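Local coordinates for ureidoglycolate hydrolase (Arabidopsis thaliana, PDB 4PXE), which hydrolyses (S)-ureidoglycolate to glyoxylate, ammonium and carbon dioxide with the help of two manganese ions, a step of plant purine breakdown, at residues T89-D94 and F204-I209; H208-P213 and M391-C396. All blocks are in the same frame, centred on the assembly; numbering follows the deposited sequence.

Contact 1 of 2, residues T89-D94 and F204-I209; sequences TGSHID and FLELHI. With MN (manganese (II) ion), chain C.
Thr89 pairs with Leu205 as a parallel beta bridge. Its hydroxyl stands anti to the backbone N (chi1 -174°), and OG1 donates to Leu205 O at 2.7 Å. The donor lies well above the plane of that carbonyl. A water joins Thr89 OG1 to Leu207 N. Gly90 N adds a weak bond to the same Leu205 O, at 3.3 Å. The Phe204 ring comes up alongside the glycine, with CZ 3.6 Å from Gly90 O. Gly90 O also meets Glu206 CG and finds no hydrogen-bond partner, although it is buried. At Ser91 the strands have spread apart, and side chains bridge the gap. Ser91 OG donates to Glu206 OE2 at 2.7 Å, on the anti side of the carboxylate. Glu206 OE1 is bound separately, by Ser380 OG. A second water links Ser91 OG to Leu207 O. His92 then turns its ring toward the metal, with NE2 2.3 Å from manganese. His208 NE2 binds the same ion at 2.3 Å. Asp94 offers OD1 and its backbone O to His92 ND1, both weakly. His208 ND1 is held more firmly, by a nearly straight bond (170°) to Ile209 O. Three waters also bind the ion. His92, following strand residues Thr89 to Ser91, and His208 on the neighbouring parallel strand join Asp103 in the catalytic manganese site of this M20-family hydrolase.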
loop_
_atom_site.group_PDB
_atom_site.type_symbol
_atom_site.label_atom_id
_atom_site.label_comp_id
_atom_site.label_asym_id
_atom_site.label_seq_id
_atom_site.Cartn_x
_atom_site.Cartn_y
_atom_site.Cartn_z
ATOM N N THR A 89 -1.396 31.958 -20.512
ATOM C CA THR A 89 -2.363 30.869 -20.452
ATOM C C THR A 89 -1.612 29.571 -20.261
ATOM O O THR A 89 -0.479 29.439 -20.708
ATOM C CB THR A 89 -3.232 30.785 -21.732
ATOM O OG1 THR A 89 -4.251 29.780 -21.568
ATOM C CG2 THR A 89 -2.377 30.441 -22.957
ATOM N N GLY A 90 -2.232 28.596 -19.605
ATOM C CA GLY A 90 -1.576 27.314 -19.486
ATOM C C GLY A 90 -2.228 26.382 -18.495
ATOM O O GLY A 90 -3.261 26.702 -17.915
ATOM N N SER A 91 -1.606 25.226 -18.312
ATOM C CA SER A 91 -2.145 24.173 -17.459
ATOM C C SER A 91 -1.038 23.155 -17.186
ATOM O O SER A 91 0.151 23.455 -17.362
ATOM C CB SER A 91 -3.362 23.515 -18.136
ATOM O OG SER A 91 -4.184 22.819 -17.208
ATOM N N HIS A 92 -1.427 21.956 -16.765
ATOM C CA HIS A 92 -0.454 20.934 -16.362
ATOM C C HIS A 92 -0.572 19.697 -17.249
ATOM O O HIS A 92 -1.588 19.500 -17.930
ATOM C CB HIS A 92 -0.712 20.522 -14.911
ATOM C CG HIS A 92 -2.052 19.889 -14.709
ATOM N ND1 HIS A 92 -2.222 18.522 -14.610
ATOM C CD2 HIS A 92 -3.287 20.433 -14.624
ATOM C CE1 HIS A 92 -3.508 18.255 -14.472
ATOM N NE2 HIS A 92 -4.173 19.395 -14.472
ATOM N N ILE A 93 0.452 18.852 -17.249
ATOM C CA ILE A 93 0.345 17.569 -17.938
ATOM C C ILE A 93 0.592 16.370 -17.029
ATOM O O ILE A 93 0.516 15.228 -17.486
ATOM C CB ILE A 93 1.269 17.478 -19.173
ATOM C CG1 ILE A 93 2.741 17.579 -18.755
ATOM C CG2 ILE A 93 0.890 18.537 -20.213
ATOM C CD1 ILE A 93 3.702 17.626 -19.940
ATOM N N ASP A 94 0.884 16.603 -15.754
ATOM C CA ASP A 94 0.967 15.444 -14.868
ATOM C C ASP A 94 -0.420 14.820 -14.668
ATOM O O ASP A 94 -1.443 15.491 -14.848
ATOM C CB ASP A 94 1.749 15.705 -13.555
ATOM C CG ASP A 94 1.172 16.828 -12.689
ATOM O OD1 ASP A 94 0.516 17.764 -13.191
ATOM O OD2 ASP A 94 1.449 16.789 -11.469
ATOM N N PHE A 204 -4.187 35.970 -16.676
ATOM C CA PHE A 204 -3.913 34.542 -16.847
ATOM C C PHE A 204 -5.212 33.784 -17.125
ATOM O O PHE A 204 -6.180 33.913 -16.379
ATOM C CB PHE A 204 -3.239 33.935 -15.604
ATOM C CG PHE A 204 -3.085 32.447 -15.702
ATOM C CD1 PHE A 204 -2.043 31.903 -16.428
ATOM C CD2 PHE A 204 -4.010 31.593 -15.120
ATOM C CE1 PHE A 204 -1.914 30.531 -16.567
ATOM C CE2 PHE A 204 -3.886 30.227 -15.254
ATOM C CZ PHE A 204 -2.838 29.700 -15.980
ATOM N N LEU A 205 -5.218 32.980 -18.186
ATOM C CA LEU A 205 -6.391 32.186 -18.563
ATOM C C LEU A 205 -6.051 30.709 -18.557
ATOM O O LEU A 205 -4.987 30.329 -19.026
ATOM C CB LEU A 205 -6.817 32.534 -19.991
ATOM C CG LEU A 205 -6.836 33.999 -20.394
ATOM C CD1 LEU A 205 -7.246 34.099 -21.857
ATOM C CD2 LEU A 205 -7.790 34.776 -19.511
ATOM N N GLU A 206 -6.959 29.870 -18.069
ATOM C CA GLU A 206 -6.767 28.423 -18.165
ATOM C C GLU A 206 -7.966 27.748 -18.815
ATOM O O GLU A 206 -9.095 27.888 -18.348
ATOM C CB GLU A 206 -6.527 27.825 -16.776
ATOM C CG GLU A 206 -6.234 26.318 -16.791
ATOM C CD GLU A 206 -5.683 25.783 -15.477
ATOM O OE1 GLU A 206 -5.667 26.516 -14.456
ATOM O OE2 GLU A 206 -5.252 24.611 -15.469
ATOM N N LEU A 207 -7.714 27.029 -19.904
ATOM C CA LEU A 207 -8.727 26.193 -20.552
ATOM C C LEU A 207 -8.689 24.817 -19.880
ATOM O O LEU A 207 -7.604 24.266 -19.694
ATOM C CB LEU A 207 -8.388 26.072 -22.038
ATOM C CG LEU A 207 -9.174 25.036 -22.853
ATOM C CD1 LEU A 207 -10.670 25.352 -22.895
ATOM C CD2 LEU A 207 -8.595 24.931 -24.251
ATOM N N HIS A 208 -9.842 24.265 -19.505
ATOM C CA HIS A 208 -9.857 23.002 -18.756
ATOM C C HIS A 208 -11.184 22.280 -18.954
ATOM O O HIS A 208 -12.236 22.917 -19.100
ATOM C CB HIS A 208 -9.610 23.263 -17.249
ATOM C CG HIS A 208 -9.046 22.083 -16.503
ATOM N ND1 HIS A 208 -9.789 20.962 -16.193
ATOM C CD2 HIS A 208 -7.802 21.853 -16.012
ATOM C CE1 HIS A 208 -9.030 20.092 -15.548
ATOM N NE2 HIS A 208 -7.820 20.609 -15.426
ATOM N N ILE A 209 -11.154 20.950 -18.968
ATOM C CA ILE A 209 -12.419 20.216 -18.938
ATOM C C ILE A 209 -13.179 20.542 -17.653
ATOM O O ILE A 209 -12.576 20.785 -16.599
ATOM C CB ILE A 209 -12.227 18.699 -19.102
ATOM C CG1 ILE A 209 -11.394 18.114 -17.949
ATOM C CG2 ILE A 209 -11.575 18.395 -20.444
ATOM C CD1 ILE A 209 -11.427 16.568 -17.877
HETATM MN MN MN C . -6.377 19.662 -13.868
HETATM O O HOH W 1 -4.996 26.986 -21.145
HETATM O O HOH W 2 -6.485 21.924 -18.904
HETATM O O HOH W 3 -5.988 21.726 -13.124
HETATM O O HOH W 4 -5.783 18.518 -12.060
HETATM O O HOH W 5 -8.253 19.978 -12.280
#

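Contact 2 of 2, residues H208-P213 and M391-C396; sequences HIEQGP and MIFIPC. With MN (manganese (II) ion), chain C.
Phe393 lies against the backbone of His208 to Glu210, where the chain leaves its strand. Its CB is 4.0 Å from His208 O and 4.2 Å from Glu210 CA. With CG anti to the carbonyl carbon (chi1 -85°), the ring is set against Glu210, and Phe393 CG comes within 3.8 Å of Glu210 CA. This CA sits over one ring face in a CH-pi contact, 3.9 Å from the centroid. On one branch CD1 meets His208 O and Ile209 O, and CE1 reaches Ile209 O. On the other, Phe393 CD2 touches Glu210 CG at 3.8 Å. CE2 and the tip CZ both approach Glu210 O. An alanine here would probably leave a gap beside Glu210 and let the turn after the strand shift. Three backbone bonds hold the strands together: His208 N to Ile392 O, Ile394 N to His208 O, and Glu210 N to Ile394 O. Ile209 CG2 packs on Ile394 CG1. Met391 CE touches His208 CB at 3.8 Å. Cys396 SG lies 3.4 Å from Gln211 N. Beyond CG the Glu210 chain leads away from the ring, and OE2 and OE1 bind Ile214 N and Leu215 N. Gln211 OE1 lies close to a manganese-bound water, which may donate to it; NE2 is hydrogen-bonded to Ser401 OG. Parallel strand pairing leads into the substrate-binding residues His208 to Gln211, beside the dinuclear manganese centre.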
loop_
_atom_site.group_PDB
_atom_site.type_symbol
_atom_site.label_atom_id
_atom_site.label_comp_id
_atom_site.label_asym_id
_atom_site.label_seq_id
_atom_site.Cartn_x
_atom_site.Cartn_y
_atom_site.Cartn_z
ATOM N N HIS A 208 -9.842 24.265 -19.505
ATOM C CA HIS A 208 -9.857 23.002 -18.756
ATOM C C HIS A 208 -11.184 22.280 -18.954
ATOM O O HIS A 208 -12.236 22.917 -19.100
ATOM C CB HIS A 208 -9.610 23.263 -17.249
ATOM C CG HIS A 208 -9.046 22.083 -16.503
ATOM N ND1 HIS A 208 -9.789 20.962 -16.193
ATOM C CD2 HIS A 208 -7.802 21.853 -16.012
ATOM C CE1 HIS A 208 -9.030 20.092 -15.548
ATOM N NE2 HIS A 208 -7.820 20.609 -15.426
ATOM N N ILE A 209 -11.154 20.950 -18.968
ATOM C CA ILE A 209 -12.419 20.216 -18.938
ATOM C C ILE A 209 -13.179 20.542 -17.653
ATOM O O ILE A 209 -12.576 20.785 -16.599
ATOM C CB ILE A 209 -12.227 18.699 -19.102
ATOM C CG1 ILE A 209 -11.394 18.114 -17.949
ATOM C CG2 ILE A 209 -11.575 18.395 -20.444
ATOM C CD1 ILE A 209 -11.427 16.568 -17.877
ATOM N N GLU A 210 -14.504 20.549 -17.732
ATOM C CA GLU A 210 -15.308 20.929 -16.576
ATOM C C GLU A 210 -15.074 20.046 -15.345
ATOM O O GLU A 210 -15.105 20.541 -14.215
ATOM C CB GLU A 210 -16.799 20.877 -16.928
ATOM C CG GLU A 210 -17.698 21.267 -15.755
ATOM C CD GLU A 210 -19.156 20.939 -15.974
ATOM O OE1 GLU A 210 -19.589 20.939 -17.145
ATOM O OE2 GLU A 210 -19.874 20.692 -14.975
ATOM N N GLN A 211 -14.864 18.743 -15.561
ATOM C CA GLN A 211 -14.812 17.764 -14.466
ATOM C C GLN A 211 -16.129 17.737 -13.694
ATOM O O GLN A 211 -16.164 17.473 -12.485
ATOM C CB GLN A 211 -13.603 18.009 -13.550
ATOM C CG GLN A 211 -12.312 18.062 -14.339
ATOM C CD GLN A 211 -11.092 18.300 -13.484
ATOM O OE1 GLN A 211 -10.877 19.406 -12.984
ATOM N NE2 GLN A 211 -10.248 17.283 -13.354
ATOM N N GLY A 212 -17.216 17.996 -14.416
ATOM C CA GLY A 212 -18.569 17.876 -13.894
ATOM C C GLY A 212 -19.493 17.717 -15.088
ATOM O O GLY A 212 -19.052 17.847 -16.232
ATOM N N PRO A 213 -20.772 17.433 -14.834
ATOM C CA PRO A 213 -21.711 17.094 -15.905
ATOM C C PRO A 213 -22.593 18.267 -16.333
ATOM O O PRO A 213 -23.452 18.057 -17.180
ATOM C CB PRO A 213 -22.587 16.036 -15.239
ATOM C CG PRO A 213 -22.690 16.538 -13.824
ATOM C CD PRO A 213 -21.323 17.123 -13.501
ATOM N N MET A 391 -11.037 31.216 -16.124
ATOM C CA MET A 391 -10.970 29.873 -16.701
ATOM C C MET A 391 -12.098 29.663 -17.692
ATOM O O MET A 391 -13.219 30.125 -17.482
ATOM C CB MET A 391 -11.059 28.779 -15.628
ATOM C CG MET A 391 -9.975 28.820 -14.566
ATOM S SD MET A 391 -10.020 27.317 -13.550
ATOM C CE MET A 391 -9.490 26.118 -14.777
ATOM N N ILE A 392 -11.792 28.928 -18.757
ATOM C CA ILE A 392 -12.782 28.469 -19.719
ATOM C C ILE A 392 -12.971 26.965 -19.498
ATOM O O ILE A 392 -12.013 26.204 -19.642
ATOM C CB ILE A 392 -12.248 28.662 -21.142
ATOM C CG1 ILE A 392 -11.933 30.141 -21.418
ATOM C CG2 ILE A 392 -13.249 28.154 -22.182
ATOM C CD1 ILE A 392 -11.049 30.329 -22.611
ATOM N N PHE A 393 -14.185 26.547 -19.148
ATOM C CA PHE A 393 -14.538 25.124 -19.076
ATOM C C PHE A 393 -15.155 24.645 -20.391
ATOM O O PHE A 393 -15.944 25.365 -21.024
ATOM C CB PHE A 393 -15.575 24.872 -17.977
ATOM C CG PHE A 393 -15.009 24.681 -16.589
ATOM C CD1 PHE A 393 -13.640 24.519 -16.346
ATOM C CD2 PHE A 393 -15.889 24.636 -15.521
ATOM C CE1 PHE A 393 -13.184 24.319 -15.025
ATOM C CE2 PHE A 393 -15.437 24.434 -14.225
ATOM C CZ PHE A 393 -14.089 24.281 -13.987
ATOM N N ILE A 394 -14.803 23.425 -20.780
ATOM C CA ILE A 394 -15.504 22.725 -21.853
ATOM C C ILE A 394 -16.208 21.494 -21.269
ATOM O O ILE A 394 -15.854 21.007 -20.194
ATOM C CB ILE A 394 -14.557 22.308 -22.995
ATOM C CG1 ILE A 394 -13.468 21.362 -22.478
ATOM C CG2 ILE A 394 -13.959 23.529 -23.681
ATOM C CD1 ILE A 394 -12.573 20.836 -23.604
ATOM N N PRO A 395 -17.235 20.985 -21.962
ATOM C CA PRO A 395 -17.950 19.821 -21.432
ATOM C C PRO A 395 -17.081 18.580 -21.374
ATOM O O PRO A 395 -16.087 18.472 -22.095
ATOM C CB PRO A 395 -19.067 19.597 -22.456
ATOM C CG PRO A 395 -19.211 20.919 -23.164
ATOM C CD PRO A 395 -17.833 21.488 -23.216
ATOM N N CYS A 396 -17.449 17.663 -20.491
ATOM C CA CYS A 396 -16.845 16.346 -20.526
ATOM C C CYS A 396 -17.906 15.310 -20.213
ATOM O O CYS A 396 -18.887 15.592 -19.521
ATOM C CB CYS A 396 -15.613 16.241 -19.608
ATOM S SG CYS A 396 -15.938 16.470 -17.851
HETATM MN MN MN C . -6.377 19.662 -13.868
HETATM O O HOH W 6 -19.932 18.741 -18.828
HETATM O O HOH W 5 -8.253 19.978 -12.280
HETATM O O HOH W 3 -5.988 21.726 -13.124
HETATM O O HOH W 4 -5.783 18.518 -12.060
#

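In the fold
Contacts 1 and 2 share strand 201-209, which runs between strands 86-91 and 389-394. Their centres are about 11 Å apart. His208 and Ile209 belong to both. Glu206 O is 2.9 Å from Ile392 N, a probable hydrogen bond that continues the pairing of the two strands between the contacts. Leu207 CD1 packs on Ile394 CG2 at 3.8 Å. Both contacts touch the same manganese ion and its three waters. The nearest atoms of the His92 side chain of contact 1 and the Gln211 side chain of contact 2 are about 4 Å from the second manganese and about 5 Å from the bound glyoxylate. Gln211 also packs on His244 of the second subunit.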